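PDB 4FGM: aminopeptidase N family protein from Idiomarina loihiensis L2TR, which probably acts as a zinc-dependent aminopeptidase of the M61 family, removing residues from the N termini of peptides. Local coordinates for residues A[25-30]-A[74-79]; A[90-95]-A[244-249]; A[179-184]-A[211-216]; A[461-466]-A[571-576]; A[544-549]-A[561-566]. All blocks are in the same frame, centred on the assembly; numbering follows the deposited sequence.

Interaction 1: residues A[25-30]-A[74-79]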
# COMPACT_ATOMS: atom_id res chain seq x y z
N THR A 25 13.79 -27.48 23.56
CA THR A 25 14.06 -26.09 23.90
C THR A 25 15.50 -25.99 24.38
O THR A 25 16.10 -26.99 24.77
CB THR A 25 13.12 -25.60 25.02
OG1 THR A 25 13.34 -26.39 26.20
CG2 THR A 25 11.67 -25.74 24.59
N ASN A 26 16.08 -24.79 24.32
CA ASN A 26 17.44 -24.59 24.79
C ASN A 26 17.36 -24.12 26.24
O ASN A 26 16.27 -23.93 26.76
CB ASN A 26 18.17 -23.55 23.93
CG ASN A 26 18.21 -23.94 22.47
OD1 ASN A 26 18.39 -25.11 22.12
ND2 ASN A 26 18.05 -22.96 21.59
N ASP A 27 18.50 -23.93 26.88
CA ASP A 27 18.50 -23.49 28.27
C ASP A 27 17.88 -22.11 28.35
O ASP A 27 18.35 -21.18 27.69
CB ASP A 27 19.93 -23.42 28.82
CG ASP A 27 20.88 -24.34 28.09
OD1 ASP A 27 21.34 -23.96 26.99
OD2 ASP A 27 21.14 -25.45 28.61
N GLU A 28 16.82 -21.97 29.14
CA GLU A 28 16.14 -20.69 29.28
C GLU A 28 15.75 -20.21 27.87
O GLU A 28 16.14 -19.13 27.44
CB GLU A 28 17.07 -19.67 29.94
CG GLU A 28 17.68 -20.12 31.27
CD GLU A 28 16.66 -20.24 32.40
OE1 GLU A 28 15.93 -19.25 32.66
OE2 GLU A 28 16.60 -21.31 33.05
N GLN A 29 14.99 -21.05 27.17
CA GLN A 29 14.53 -20.77 25.81
C GLN A 29 13.67 -19.51 25.75
O GLN A 29 12.81 -19.29 26.61
CB GLN A 29 13.72 -21.97 25.28
CG GLN A 29 13.11 -21.79 23.90
CD GLN A 29 14.14 -21.80 22.77
OE1 GLN A 29 14.82 -22.80 22.54
NE2 GLN A 29 14.24 -20.68 22.06
N GLU A 30 13.89 -18.70 24.72
CA GLU A 30 13.13 -17.47 24.55
C GLU A 30 12.18 -17.54 23.36
O GLU A 30 12.47 -18.19 22.36
CB GLU A 30 14.06 -16.26 24.38
CG GLU A 30 14.85 -15.91 25.63
CD GLU A 30 15.81 -14.75 25.42
OE1 GLU A 30 15.89 -14.23 24.29
OE2 GLU A 30 16.48 -14.37 26.40
N LEU A 74 11.25 -19.20 28.86
CA LEU A 74 10.76 -20.45 29.44
C LEU A 74 11.72 -21.06 30.45
O LEU A 74 12.93 -20.91 30.33
CB LEU A 74 10.53 -21.50 28.34
CG LEU A 74 9.46 -21.30 27.27
CD1 LEU A 74 9.70 -22.31 26.16
CD2 LEU A 74 8.06 -21.47 27.87
N ALA A 75 11.17 -21.75 31.44
CA ALA A 75 12.01 -22.42 32.43
C ALA A 75 12.61 -23.61 31.68
O ALA A 75 12.07 -24.05 30.66
CB ALA A 75 11.17 -22.89 33.60
N ARG A 76 13.74 -24.11 32.17
CA ARG A 76 14.42 -25.25 31.56
C ARG A 76 13.57 -26.51 31.56
O ARG A 76 12.77 -26.73 32.47
CB ARG A 76 15.72 -25.56 32.30
CG ARG A 76 16.80 -24.52 32.17
CD ARG A 76 17.88 -24.77 33.22
NE ARG A 76 19.03 -23.90 33.01
CZ ARG A 76 19.90 -24.04 32.02
NH1 ARG A 76 19.76 -25.04 31.15
NH2 ARG A 76 20.91 -23.19 31.90
N SER A 77 13.76 -27.35 30.55
CA SER A 77 13.02 -28.60 30.48
C SER A 77 13.75 -29.61 29.61
O SER A 77 14.31 -29.26 28.58
CB SER A 77 11.62 -28.37 29.93
OG SER A 77 10.92 -29.60 29.80
N LYS A 78 13.75 -30.87 30.05
CA LYS A 78 14.40 -31.95 29.32
C LYS A 78 13.44 -32.51 28.27
O LYS A 78 13.85 -33.24 27.38
CB LYS A 78 14.79 -33.08 30.27
CG LYS A 78 15.91 -32.76 31.24
CD LYS A 78 15.96 -33.80 32.36
CE LYS A 78 17.29 -33.75 33.11
NZ LYS A 78 17.64 -32.39 33.58
N HIS A 79 12.17 -32.15 28.40
CA HIS A 79 11.14 -32.63 27.49
C HIS A 79 10.59 -31.56 26.56
O HIS A 79 10.83 -30.36 26.74
CB HIS A 79 9.97 -33.21 28.29
CG HIS A 79 10.39 -34.17 29.36
ND1 HIS A 79 10.38 -33.84 30.69
CD2 HIS A 79 10.82 -35.45 29.28
CE1 HIS A 79 10.79 -34.88 31.40
NE2 HIS A 79 11.06 -35.86 30.57

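Interaction 2: residues A[90-95]-A[244-249]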
# COMPACT_ATOMS: atom_id res chain seq x y z
N TRP A 90 -9.15 -7.88 16.50
CA TRP A 90 -10.21 -6.95 16.16
C TRP A 90 -9.68 -5.72 15.41
O TRP A 90 -10.01 -4.58 15.75
CB TRP A 90 -10.95 -6.50 17.42
CG TRP A 90 -12.31 -5.95 17.15
CD1 TRP A 90 -12.83 -4.79 17.63
CD2 TRP A 90 -13.32 -6.53 16.32
NE1 TRP A 90 -14.11 -4.60 17.15
CE2 TRP A 90 -14.43 -5.66 16.34
CE3 TRP A 90 -13.39 -7.70 15.55
CZ2 TRP A 90 -15.60 -5.93 15.64
CZ3 TRP A 90 -14.55 -7.97 14.86
CH2 TRP A 90 -15.65 -7.08 14.90
N ASP A 91 -8.86 -5.96 14.40
CA ASP A 91 -8.30 -4.89 13.59
C ASP A 91 -8.56 -5.17 12.12
O ASP A 91 -7.86 -5.98 11.52
CB ASP A 91 -6.80 -4.74 13.81
CG ASP A 91 -6.16 -3.78 12.81
OD1 ASP A 91 -6.65 -2.63 12.68
OD2 ASP A 91 -5.18 -4.17 12.16
N LEU A 92 -9.54 -4.49 11.55
CA LEU A 92 -9.88 -4.68 10.15
C LEU A 92 -8.86 -4.03 9.21
O LEU A 92 -9.03 -2.88 8.81
CB LEU A 92 -11.29 -4.13 9.90
CG LEU A 92 -12.15 -4.62 8.73
CD1 LEU A 92 -12.08 -3.62 7.59
CD2 LEU A 92 -11.72 -6.01 8.31
N SER A 93 -7.80 -4.77 8.89
CA SER A 93 -6.76 -4.31 7.98
C SER A 93 -5.98 -5.51 7.47
O SER A 93 -6.05 -6.59 8.04
CB SER A 93 -5.80 -3.35 8.68
OG SER A 93 -4.92 -4.04 9.54
N VAL A 94 -5.24 -5.33 6.38
CA VAL A 94 -4.46 -6.42 5.76
C VAL A 94 -3.20 -6.67 6.52
O VAL A 94 -2.36 -7.49 6.17
CB VAL A 94 -4.10 -6.05 4.33
CG1 VAL A 94 -5.35 -5.82 3.54
CG2 VAL A 94 -3.21 -4.78 4.31
N ARG A 95 -3.09 -5.94 7.61
CA ARG A 95 -1.89 -5.99 8.41
C ARG A 95 -1.87 -6.84 9.69
O ARG A 95 -0.87 -7.44 9.94
CB ARG A 95 -1.49 -4.53 8.67
CG ARG A 95 -0.99 -3.88 7.34
CD ARG A 95 -0.83 -2.36 7.28
NE ARG A 95 -2.11 -1.68 7.23
CZ ARG A 95 -2.71 -1.14 8.29
NH1 ARG A 95 -2.13 -1.19 9.48
NH2 ARG A 95 -3.90 -0.56 8.16
N ALA A 244 -2.97 -9.70 0.51
CA ALA A 244 -4.17 -9.47 1.31
C ALA A 244 -4.66 -8.06 0.96
O ALA A 244 -3.94 -7.07 1.11
CB ALA A 244 -3.83 -9.57 2.81
N LEU A 245 -5.90 -7.99 0.49
CA LEU A 245 -6.49 -6.72 0.09
C LEU A 245 -7.75 -6.38 0.87
O LEU A 245 -8.52 -7.26 1.25
CB LEU A 245 -6.87 -6.77 -1.39
CG LEU A 245 -5.87 -7.30 -2.41
CD1 LEU A 245 -6.60 -7.52 -3.74
CD2 LEU A 245 -4.69 -6.33 -2.55
N LEU A 246 -7.96 -5.09 1.09
CA LEU A 246 -9.16 -4.61 1.74
C LEU A 246 -9.69 -3.59 0.74
O LEU A 246 -9.02 -2.60 0.45
CB LEU A 246 -8.85 -3.91 3.06
CG LEU A 246 -10.09 -3.29 3.71
CD1 LEU A 246 -11.10 -4.38 4.05
CD2 LEU A 246 -9.68 -2.51 4.95
N CYS A 247 -10.87 -3.84 0.18
CA CYS A 247 -11.42 -2.91 -0.80
C CYS A 247 -12.88 -2.58 -0.56
O CYS A 247 -13.58 -3.27 0.19
CB CYS A 247 -11.26 -3.48 -2.21
SG CYS A 247 -12.38 -4.83 -2.56
N SER A 248 -13.34 -1.52 -1.22
CA SER A 248 -14.73 -1.09 -1.09
C SER A 248 -15.60 -1.89 -2.03
O SER A 248 -15.21 -2.22 -3.15
CB SER A 248 -14.82 0.40 -1.41
OG SER A 248 -13.98 1.13 -0.53
N ARG A 249 -16.80 -2.21 -1.57
CA ARG A 249 -17.75 -3.00 -2.33
C ARG A 249 -18.07 -2.37 -3.69
O ARG A 249 -18.43 -3.07 -4.63
CB ARG A 249 -19.02 -3.19 -1.51
CG ARG A 249 -19.95 -4.28 -1.99
CD ARG A 249 -20.91 -4.66 -0.86
NE ARG A 249 -21.26 -3.50 -0.07
CZ ARG A 249 -20.94 -3.33 1.21
NH1 ARG A 249 -20.28 -4.26 1.87
NH2 ARG A 249 -21.26 -2.20 1.81

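Interaction 3: residues A[179-184]-A[211-216]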
# COMPACT_ATOMS: atom_id res chain seq x y z
N ILE A 179 -6.19 -18.88 -14.99
CA ILE A 179 -4.78 -19.16 -15.28
C ILE A 179 -4.11 -18.09 -16.12
O ILE A 179 -4.72 -17.49 -17.01
CB ILE A 179 -4.60 -20.55 -15.97
CG1 ILE A 179 -4.84 -20.44 -17.47
CG2 ILE A 179 -5.56 -21.57 -15.36
CD1 ILE A 179 -3.55 -20.45 -18.29
N ALA A 180 -2.85 -17.83 -15.81
CA ALA A 180 -2.06 -16.87 -16.54
C ALA A 180 -0.75 -17.59 -16.84
O ALA A 180 -0.03 -18.00 -15.92
CB ALA A 180 -1.81 -15.63 -15.68
N HIS A 181 -0.45 -17.76 -18.13
CA HIS A 181 0.75 -18.46 -18.56
C HIS A 181 0.95 -19.78 -17.85
O HIS A 181 2.01 -20.04 -17.27
CB HIS A 181 1.99 -17.58 -18.36
CG HIS A 181 2.11 -16.48 -19.36
ND1 HIS A 181 1.22 -16.32 -20.40
CD2 HIS A 181 3.02 -15.49 -19.50
CE1 HIS A 181 1.57 -15.28 -21.13
NE2 HIS A 181 2.66 -14.75 -20.60
N GLY A 182 -0.08 -20.62 -17.88
CA GLY A 182 -0.01 -21.93 -17.26
C GLY A 182 0.08 -21.96 -15.74
O GLY A 182 0.25 -23.03 -15.16
N ILE A 183 -0.03 -20.81 -15.09
CA ILE A 183 0.04 -20.78 -13.64
C ILE A 183 -1.35 -20.58 -13.04
O ILE A 183 -2.14 -19.78 -13.55
CB ILE A 183 1.01 -19.68 -13.15
CG1 ILE A 183 2.42 -19.97 -13.69
CG2 ILE A 183 1.03 -19.62 -11.62
CD1 ILE A 183 3.51 -19.05 -13.13
N LYS A 184 -1.66 -21.32 -11.98
CA LYS A 184 -2.97 -21.19 -11.34
C LYS A 184 -3.06 -19.96 -10.45
O LYS A 184 -2.16 -19.68 -9.65
CB LYS A 184 -3.30 -22.43 -10.50
CG LYS A 184 -3.52 -23.69 -11.30
CD LYS A 184 -4.24 -24.74 -10.47
CE LYS A 184 -4.29 -26.06 -11.21
NZ LYS A 184 -4.76 -25.88 -12.61
N GLN A 211 2.38 -9.10 -16.75
CA GLN A 211 3.51 -9.03 -15.82
C GLN A 211 4.47 -10.20 -15.95
O GLN A 211 5.69 -10.01 -15.99
CB GLN A 211 2.99 -8.88 -14.38
CG GLN A 211 2.28 -7.52 -14.17
CD GLN A 211 2.20 -7.09 -12.72
OE1 GLN A 211 3.13 -7.29 -11.94
NE2 GLN A 211 1.08 -6.46 -12.35
N ILE A 212 3.94 -11.42 -16.04
CA ILE A 212 4.78 -12.60 -16.20
C ILE A 212 5.59 -12.48 -17.50
O ILE A 212 6.76 -12.83 -17.55
CB ILE A 212 3.95 -13.89 -16.22
CG1 ILE A 212 3.27 -14.09 -14.87
CG2 ILE A 212 4.84 -15.07 -16.54
CD1 ILE A 212 2.20 -15.16 -14.86
N SER A 213 4.95 -11.98 -18.56
CA SER A 213 5.64 -11.80 -19.83
C SER A 213 6.75 -10.78 -19.65
O SER A 213 7.84 -10.92 -20.21
CB SER A 213 4.69 -11.29 -20.92
OG SER A 213 3.75 -12.27 -21.28
N LEU A 214 6.48 -9.74 -18.86
CA LEU A 214 7.45 -8.68 -18.61
C LEU A 214 8.75 -9.21 -17.99
O LEU A 214 9.84 -8.91 -18.48
CB LEU A 214 6.83 -7.61 -17.72
CG LEU A 214 7.65 -6.34 -17.45
CD1 LEU A 214 6.71 -5.21 -17.07
CD2 LEU A 214 8.67 -6.59 -16.35
N PHE A 215 8.62 -9.99 -16.92
CA PHE A 215 9.79 -10.54 -16.27
C PHE A 215 10.22 -11.84 -16.95
O PHE A 215 11.32 -12.35 -16.71
CB PHE A 215 9.50 -10.81 -14.79
CG PHE A 215 9.29 -9.57 -13.98
CD1 PHE A 215 8.01 -9.03 -13.83
CD2 PHE A 215 10.36 -8.91 -13.39
CE1 PHE A 215 7.82 -7.86 -13.10
CE2 PHE A 215 10.18 -7.74 -12.66
CZ PHE A 215 8.90 -7.21 -12.51
N GLU A 216 9.35 -12.36 -17.80
CA GLU A 216 9.61 -13.59 -18.53
C GLU A 216 9.76 -14.77 -17.59
O GLU A 216 10.23 -15.84 -17.98
CB GLU A 216 10.88 -13.44 -19.37
CG GLU A 216 10.74 -12.45 -20.52
CD GLU A 216 12.03 -12.25 -21.28
OE1 GLU A 216 12.94 -13.10 -21.18
OE2 GLU A 216 12.13 -11.23 -22.01

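Interaction 4: residues A[461-466]-A[571-576]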
# COMPACT_ATOMS: atom_id res chain seq x y z
N VAL A 461 2.87 14.69 -25.58
CA VAL A 461 1.96 14.94 -24.46
C VAL A 461 2.06 16.39 -23.98
O VAL A 461 3.13 16.86 -23.59
CB VAL A 461 2.27 14.03 -23.26
CG1 VAL A 461 1.20 14.24 -22.18
CG2 VAL A 461 2.31 12.58 -23.71
N MSE A 462 0.93 17.08 -24.01
CA MSE A 462 0.86 18.48 -23.58
C MSE A 462 0.50 18.59 -22.09
O MSE A 462 -0.34 17.84 -21.59
CB MSE A 462 -0.17 19.21 -24.43
CG MSE A 462 -0.62 20.57 -23.90
SE MSE A 462 -1.90 21.41 -25.09
CE MSE A 462 -3.42 20.25 -24.81
N VAL A 463 1.15 19.52 -21.39
CA VAL A 463 0.88 19.73 -19.97
C VAL A 463 0.39 21.15 -19.69
O VAL A 463 1.09 22.12 -19.97
CB VAL A 463 2.13 19.51 -19.10
CG1 VAL A 463 1.79 19.76 -17.63
CG2 VAL A 463 2.67 18.10 -19.29
N GLN A 464 -0.81 21.27 -19.14
CA GLN A 464 -1.34 22.58 -18.80
C GLN A 464 -1.81 22.58 -17.35
O GLN A 464 -2.51 21.68 -16.92
CB GLN A 464 -2.47 22.97 -19.76
CG GLN A 464 -3.60 21.97 -19.88
CD GLN A 464 -4.29 22.07 -21.23
OE1 GLN A 464 -4.43 23.16 -21.80
NE2 GLN A 464 -4.74 20.93 -21.76
N LYS A 465 -1.38 23.60 -16.60
CA LYS A 465 -1.76 23.72 -15.20
C LYS A 465 -2.96 24.64 -15.05
O LYS A 465 -3.15 25.57 -15.84
CB LYS A 465 -0.59 24.27 -14.37
CG LYS A 465 0.78 23.82 -14.85
CD LYS A 465 1.83 24.00 -13.77
CE LYS A 465 1.88 25.42 -13.23
NZ LYS A 465 2.90 25.54 -12.14
N GLN A 466 -3.77 24.39 -14.03
CA GLN A 466 -4.94 25.22 -13.79
C GLN A 466 -5.41 25.07 -12.35
O GLN A 466 -5.01 24.14 -11.65
CB GLN A 466 -6.08 24.83 -14.75
CG GLN A 466 -6.66 23.44 -14.50
CD GLN A 466 -7.68 23.04 -15.55
OE1 GLN A 466 -7.39 23.05 -16.75
NE2 GLN A 466 -8.88 22.67 -15.11
N TYR A 571 -2.50 19.49 -12.69
CA TYR A 571 -1.71 19.25 -13.89
C TYR A 571 -2.53 18.33 -14.80
O TYR A 571 -2.66 17.14 -14.55
CB TYR A 571 -0.36 18.58 -13.55
CG TYR A 571 0.65 19.52 -12.94
CD1 TYR A 571 0.39 20.19 -11.74
CD2 TYR A 571 1.87 19.79 -13.58
CE1 TYR A 571 1.31 21.09 -11.19
CE2 TYR A 571 2.79 20.68 -13.05
CZ TYR A 571 2.50 21.33 -11.85
OH TYR A 571 3.40 22.24 -11.32
N VAL A 572 -3.10 18.91 -15.86
CA VAL A 572 -3.91 18.14 -16.79
C VAL A 572 -3.05 17.70 -17.98
O VAL A 572 -2.41 18.52 -18.64
CB VAL A 572 -5.11 18.98 -17.29
CG1 VAL A 572 -5.90 18.22 -18.35
CG2 VAL A 572 -6.01 19.33 -16.11
N LEU A 573 -3.03 16.39 -18.23
CA LEU A 573 -2.25 15.82 -19.32
C LEU A 573 -3.09 15.32 -20.47
O LEU A 573 -4.12 14.66 -20.27
CB LEU A 573 -1.38 14.67 -18.80
CG LEU A 573 0.03 15.03 -18.33
CD1 LEU A 573 -0.01 16.23 -17.40
CD2 LEU A 573 0.65 13.83 -17.63
N SER A 574 -2.65 15.63 -21.69
CA SER A 574 -3.36 15.21 -22.89
C SER A 574 -2.39 14.97 -24.05
O SER A 574 -1.33 15.60 -24.14
CB SER A 574 -4.38 16.27 -23.30
OG SER A 574 -3.77 17.54 -23.42
N VAL A 575 -2.75 14.03 -24.91
CA VAL A 575 -1.92 13.71 -26.07
C VAL A 575 -2.37 14.60 -27.22
O VAL A 575 -3.53 14.57 -27.63
CB VAL A 575 -2.06 12.21 -26.45
CG1 VAL A 575 -3.49 11.75 -26.24
CG2 VAL A 575 -1.66 12.01 -27.90
N GLU A 576 -1.46 15.42 -27.72
CA GLU A 576 -1.76 16.33 -28.82
C GLU A 576 -1.03 15.94 -30.11
O GLU A 576 -1.40 16.37 -31.20
CB GLU A 576 -1.41 17.77 -28.43
CG GLU A 576 -2.45 18.46 -27.53
CD GLU A 576 -3.63 19.01 -28.31
OE1 GLU A 576 -3.40 19.70 -29.33
OE2 GLU A 576 -4.79 18.78 -27.90

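Interaction 5: residues A[544-549]-A[561-566]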
# COMPACT_ATOMS: atom_id res chain seq x y z
N ASP A 544 -9.87 40.13 -2.61
CA ASP A 544 -11.06 40.39 -1.82
C ASP A 544 -10.86 39.89 -0.40
O ASP A 544 -10.17 38.89 -0.16
CB ASP A 544 -12.29 39.70 -2.42
CG ASP A 544 -12.77 40.37 -3.70
OD1 ASP A 544 -12.46 41.56 -3.89
OD2 ASP A 544 -13.47 39.71 -4.49
N THR A 545 -11.45 40.59 0.56
CA THR A 545 -11.33 40.19 1.95
C THR A 545 -12.70 39.89 2.55
O THR A 545 -13.66 40.63 2.34
CB THR A 545 -10.65 41.28 2.79
OG1 THR A 545 -9.35 41.53 2.26
CG2 THR A 545 -10.53 40.83 4.25
N VAL A 546 -12.78 38.79 3.29
CA VAL A 546 -14.02 38.39 3.95
C VAL A 546 -13.69 37.95 5.36
O VAL A 546 -12.54 37.65 5.69
CB VAL A 546 -14.70 37.22 3.23
CG1 VAL A 546 -15.07 37.62 1.81
CG2 VAL A 546 -13.79 36.00 3.24
N THR A 547 -14.72 37.91 6.20
CA THR A 547 -14.55 37.48 7.57
C THR A 547 -14.90 36.00 7.63
O THR A 547 -15.84 35.55 6.97
CB THR A 547 -15.47 38.29 8.50
OG1 THR A 547 -15.05 39.66 8.48
CG2 THR A 547 -15.41 37.76 9.93
N ILE A 548 -14.13 35.24 8.39
CA ILE A 548 -14.38 33.81 8.52
C ILE A 548 -14.70 33.53 9.98
O ILE A 548 -14.02 34.04 10.87
CB ILE A 548 -13.14 32.96 8.17
CG1 ILE A 548 -12.68 33.22 6.73
CG2 ILE A 548 -13.46 31.47 8.42
CD1 ILE A 548 -13.66 32.80 5.68
N HIS A 549 -15.74 32.74 10.22
CA HIS A 549 -16.08 32.37 11.59
C HIS A 549 -15.82 30.88 11.67
O HIS A 549 -16.38 30.11 10.88
CB HIS A 549 -17.54 32.67 11.91
CG HIS A 549 -17.84 34.12 12.08
ND1 HIS A 549 -18.29 34.92 11.05
CD2 HIS A 549 -17.76 34.92 13.17
CE1 HIS A 549 -18.47 36.15 11.50
NE2 HIS A 549 -18.16 36.18 12.78
N LEU A 561 -9.85 36.99 6.24
CA LEU A 561 -9.12 36.28 5.20
C LEU A 561 -9.12 37.03 3.87
O LEU A 561 -10.14 37.55 3.42
CB LEU A 561 -9.72 34.87 5.03
CG LEU A 561 -9.14 33.95 3.95
CD1 LEU A 561 -9.48 32.51 4.29
CD2 LEU A 561 -9.69 34.32 2.57
N THR A 562 -7.95 37.09 3.25
CA THR A 562 -7.83 37.75 1.96
C THR A 562 -7.45 36.69 0.94
O THR A 562 -6.40 36.06 1.05
CB THR A 562 -6.75 38.85 1.98
OG1 THR A 562 -7.08 39.81 2.99
CG2 THR A 562 -6.70 39.55 0.62
N TRP A 563 -8.31 36.49 -0.05
CA TRP A 563 -8.09 35.48 -1.08
C TRP A 563 -6.86 35.78 -1.90
O TRP A 563 -6.75 36.84 -2.51
CB TRP A 563 -9.30 35.39 -2.01
CG TRP A 563 -10.57 35.07 -1.30
CD1 TRP A 563 -11.59 35.93 -1.02
CD2 TRP A 563 -10.95 33.80 -0.77
NE1 TRP A 563 -12.59 35.27 -0.35
CE2 TRP A 563 -12.23 33.96 -0.18
CE3 TRP A 563 -10.34 32.54 -0.73
CZ2 TRP A 563 -12.90 32.91 0.44
CZ3 TRP A 563 -11.01 31.49 -0.11
CH2 TRP A 563 -12.28 31.68 0.46
N GLN A 564 -5.92 34.83 -1.91
CA GLN A 564 -4.69 34.99 -2.67
C GLN A 564 -4.92 34.52 -4.09
O GLN A 564 -6.00 34.03 -4.43
CB GLN A 564 -3.56 34.15 -2.09
CG GLN A 564 -2.98 34.61 -0.77
CD GLN A 564 -1.87 33.68 -0.29
OE1 GLN A 564 -1.61 32.64 -0.89
NE2 GLN A 564 -1.22 34.06 0.80
N GLU A 565 -3.90 34.68 -4.92
CA GLU A 565 -3.95 34.22 -6.30
C GLU A 565 -3.74 32.71 -6.10
O GLU A 565 -2.64 32.28 -5.74
CB GLU A 565 -2.80 34.82 -7.10
CG GLU A 565 -2.84 34.51 -8.58
CD GLU A 565 -4.06 35.10 -9.27
OE1 GLU A 565 -4.19 36.35 -9.27
OE2 GLU A 565 -4.88 34.33 -9.80
N PRO A 566 -4.79 31.90 -6.31
CA PRO A 566 -4.68 30.45 -6.12
C PRO A 566 -3.64 29.75 -6.99
O PRO A 566 -3.34 30.18 -8.10
CB PRO A 566 -6.10 29.97 -6.41
CG PRO A 566 -6.55 30.92 -7.46
CD PRO A 566 -6.08 32.26 -6.91

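Interaction 1: residues A[25-30]-A[74-79]
A salt-bridge network of D27, E28 and R76 joins two loops of the N-terminal β-domain, and it illustrates how one guanidinium can meet two acids in different ways. The extended R76 chain carries its guanidinium to D27, where NH1 donates to D27 OD2 over 2.9 Å, with the oxygen at the edge of the guanidinium and in its plane, although the model crowds NH1 and its exact place is less sure. E28 takes another route: its chain bends at chi2 (-69°), which turns CD; E28 OE2 lies 3.6 Å from R76 NE. That oxygen lies well out of the guanidinium plane, so this bridge rests on charge alone. The backbones also meet. L74 N donates almost straight (178°) to Q29 O at 2.7 Å, and E28 CA makes a CA-H...O contact of 3.4 Å with L74 O. L74 CD1 lies alongside the aliphatic part of Q29, 4.1 Å from its CG, while the Q29 amide is bonded to E116 O. The contact continues the pairing of strand 30-32 with strand 71-74. Strand 30-32 also pairs with 114-115, and L74 packs on V64 of strand 60-68 and A55 of strand 53-57.

Interaction 2: residues A[90-95]-A[244-249]
V94 and L92 pack against one face of strand 242-248, part of a five-stranded mixed sheet; the contact is made by apolar side chains, with no hydrogen bond across it. The tight part lies around V94. Its chi1 of -60° sets CG1 anti to the carbonyl carbon, and CG1 comes within 3.1 Å of A244 O. V94 CB lies 3.8 Å from A244 CB, and CG1 is 4.0 Å from L246 CB. The looser part is at L92, which is partly exposed at the centre of an inverse gamma turn. Its side chain crosses that of L246 at about a right angle, with L92 CD1 3.7 Å from L246 CD2. L245 points away, onto helix 262-277, where it touches E274 beside the zinc ligand H273. The neighbouring R95 lines the pocket that holds maleic acid. An ST turn shapes the loop leading to it: R95 N donates to S93 OG, and S93 OG in turn donates to D91 OD2 at 2.6 Å, meeting it from above the carboxylate plane.

Interaction 3: residues A[179-184]-A[211-216]
A180, H181 and I183 belong to a type I' β-turn that links strands 174-180 and 183-190 and faces the last turn of helix 197-215, with H181 CA 7.5 Å from I212 CA. H181 has positive phi, as a type I' turn requires, and its side chain reaches toward the helix. There its NE2 shares a hydrogen bond of 2.8 Å with S213 OG, nearly straight at 165°. The hydroxyl oxygen lies at the edge of the imidazole, in the ring plane, and either group could be the donor. S213 OG is also bonded to E209 O, one turn earlier in the helix. At the same ring edge, I212 CG2 lies 3.5 Å from H181 CD2. The contact borders a β-α-β unit in which strand 183-190 leads through helix 197-215 to the parallel strand 222-230, so the turn before the first strand packs on the end of the crossover helix. The other branch of I212 reaches the turn residues: chi2 of 168° extends CD1, which lies 3.8 Å from A180 O and 4.1 Å from A180 CB. I183 CD1 is a more distant neighbour of this methyl, at 4.5 Å. I212 further packs on Y275 of helix 262-277 and on W279.

Interaction 4: residues A[461-466]-A[571-576]
K465 and Y571 run next to each other in the same sense, near one end of a two-stranded antiparallel sheet, a small example of a lysine chain packed against a tyrosine ring. From CB, chi1 (-34°) carries CG over one face of the Y571 ring, 4.3 Å from its centroid, a CH-pi contact. The next atom, K465 CD, lies 3.4 Å from Y571 CZ. A bend at chi3 then places CE, which stays 4.0 Å from Y571 OH, and K465 NZ ends in a weak 3.4 Å hydrogen bond to that same oxygen. Farther along, backbone bonds tie M462 to S574 and Q464 to V572 in both directions, the tightest being M462 N to S574 O at 2.7 Å. The selenomethionine M462 sets its CE 3.1 Å from S574 OG, a buried hydroxyl with no partner in the model. V463 CG1 touches the Y571 ring at CD2, and V463 and V461 both pack on L573. Helix 326-342 meets Y571 through L337 and E341, and V575 through E326 and K327; helix 453-457 brings L456 against V461 and V463.

Interaction 5: residues A[544-549]-A[561-566]
The indole of W563, met obliquely by V546 and D544 across the contact, carries L561 CD2 over the centre of one face, 3.6 Å above the plane. V546 CG2 is 3.9 Å from W563 NE1, and D544 O is 3.4 Å from W563 CD1. Beyond the two segments, Y540 stacks on this ring and F487 meets it edge-to-face. The backbone here belongs to a β-hairpin of strands 545-552 and 555-562. V546 and L561 form a hydrogen-bonded pair, with V546 N to L561 O at 2.9 Å and L561 N to V546 O at 2.8 Å. One step further, W563 N donates to D544 O over 3.0 Å, so the ladder outlasts the regular strand. T545 and T562 make the non-hydrogen-bonded pair between these rungs, yet their side chains bond to each other. With both OG1 atoms anti to their carbonyl carbons (chi1 -59° and -58°), the hydroxyls meet at 2.9 Å, and either could be the donor. On the face shared with V546, I548 CG1 packs 3.8 Å from L561 CB. Strand 545-552 also pairs with strand 519-523, whose I520 and I523 touch I548, while A512 of helix 508-512 touches L561, consistent with a PDZ domain.

How the interactions relate
From the N terminus, interaction 1 closes the first loop, within the N-terminal β-domain and far from the zinc site. Interaction 2 then closes a long loop of 148 residues, bringing the segment after strand 81-91, which holds R95 of the maleic acid pocket, against the five-stranded sheet beside the zinc-bearing helix. Interaction 3 falls within that loop, and it ties the start of the same sheet to its crossover helix. The C-terminal part repeats the pattern: interaction 4 pairs strands 105 residues apart, and the hairpin of interaction 5 lies between them in sequence. No loops cross. Interactions 4 and 5 come within about 7 Å at their nearest atoms, whereas interactions 1 and 5 have centres about 70 Å apart.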